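Local coordinates for protein Asp/Glu-specific dipeptidyl-peptidase (Flavobacterium psychrophilum, PDB 5JXF) that removes dipeptides from the N-terminus of oligopeptides as a serine peptidase strictly specific for aspartate or glutamate at the P1 position, at residues N655-T658 against G659-G663. Numbering follows the deposited sequence.
Sequences NHTT and GGNSG. With ASP (aspartic acid), chain F.
His656 meets Asn661 through one water, which bridges His656 O (2.8 Å) and Asn661 OD1. Next along the chain, Thr657 lies against the Asn661 amide: its CG2, beside its own backbone N and anti to the carbonyl carbon, approaches Asn661 CG to 3.6 Å. Thr658 contributes backbone at both ends. Thr658 N donates to Asn661 OD1 (3.3 Å), lying in the amide plane on a lone pair at a C=O...N angle of 124°, while Thr658 O accepts from Asn661 N (3.0 Å, 158° at the hydrogen), closing a type II turn. At the third turn position Gly660 has phi 112°, where any side chain would collide with the carbonyl oxygen of Gly659. A leucine in place of Asn661 would probably leave Thr658 N and the water without their shared acceptor, so that only the backbone bond would join this position to Thr658. Outside the loop, Thr658 OG1 is hydrogen-bonded to Asp688 OD1, and Ser662 OG to His101 NE2. The turn and the residue after it bring Gly660 N (2.8 Å) and Ser662 N (3.0 Å) to the carbonyl O of the bound aspartic acid; this pair of N-H groups, at Ser662, the charge-relay serine by similarity, is consistent with the oxyanion hole of a chymotrypsin-like serine peptidase.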
# COMPACT_ATOMS: atom_id res chain seq x y z
N ASN A 655 15.55 14.10 -10.90
CA ASN A 655 16.78 14.64 -10.33
C ASN A 655 17.43 13.66 -9.38
O ASN A 655 16.77 13.00 -8.60
CB ASN A 655 16.51 15.96 -9.60
CG ASN A 655 15.74 16.95 -10.44
OD1 ASN A 655 16.30 17.58 -11.33
ND2 ASN A 655 14.46 17.11 -10.14
N HIS A 656 18.75 13.57 -9.42
CA HIS A 656 19.48 12.65 -8.57
C HIS A 656 19.90 13.35 -7.29
O HIS A 656 20.75 14.24 -7.32
CB HIS A 656 20.70 12.10 -9.31
CG HIS A 656 21.41 10.99 -8.60
ND1 HIS A 656 22.62 10.47 -9.03
CD2 HIS A 656 21.09 10.29 -7.48
CE1 HIS A 656 23.01 9.52 -8.21
NE2 HIS A 656 22.10 9.39 -7.26
N THR A 657 19.32 12.93 -6.17
CA THR A 657 19.59 13.51 -4.86
C THR A 657 19.99 12.47 -3.82
O THR A 657 19.91 11.28 -4.08
CB THR A 657 18.36 14.27 -4.32
OG1 THR A 657 17.23 13.40 -4.33
CG2 THR A 657 18.05 15.50 -5.17
N THR A 658 20.39 12.94 -2.64
CA THR A 658 20.66 12.03 -1.52
C THR A 658 20.53 12.88 -0.25
O THR A 658 20.22 14.07 -0.34
CB THR A 658 22.05 11.33 -1.67
OG1 THR A 658 22.22 10.31 -0.66
CG2 THR A 658 23.19 12.32 -1.58
N GLY A 659 20.75 12.29 0.93
CA GLY A 659 20.69 13.06 2.17
C GLY A 659 21.69 14.24 2.09
O GLY A 659 22.82 14.07 1.63
N GLY A 660 21.27 15.42 2.52
CA GLY A 660 22.01 16.65 2.29
C GLY A 660 21.28 17.57 1.33
O GLY A 660 21.39 18.80 1.43
N ASN A 661 20.51 16.96 0.42
CA ASN A 661 19.72 17.69 -0.55
C ASN A 661 18.41 18.12 0.05
O ASN A 661 17.64 18.82 -0.60
CB ASN A 661 19.43 16.85 -1.79
CG ASN A 661 20.43 17.05 -2.89
OD1 ASN A 661 20.93 16.08 -3.47
ND2 ASN A 661 20.74 18.31 -3.21
N SER A 662 18.15 17.67 1.28
CA SER A 662 17.01 18.21 2.02
C SER A 662 17.06 19.71 2.03
O SER A 662 18.08 20.31 2.43
CB SER A 662 16.98 17.70 3.46
OG SER A 662 16.19 16.53 3.55
N GLY A 663 15.97 20.31 1.59
CA GLY A 663 15.84 21.74 1.54
C GLY A 663 16.40 22.39 0.29
O GLY A 663 16.38 23.60 0.19
N ASP F . 15.55 13.32 3.30
CA ASP F . 16.95 13.38 2.86
C ASP F . 17.77 14.49 3.51
O ASP F . 18.54 15.18 2.84
CB ASP F . 17.02 13.53 1.33
CG ASP F . 16.96 12.19 0.60
OD1 ASP F . 17.27 11.16 1.22
OD2 ASP F . 16.61 12.17 -0.60
O HOH W 1 22.23 16.07 -5.88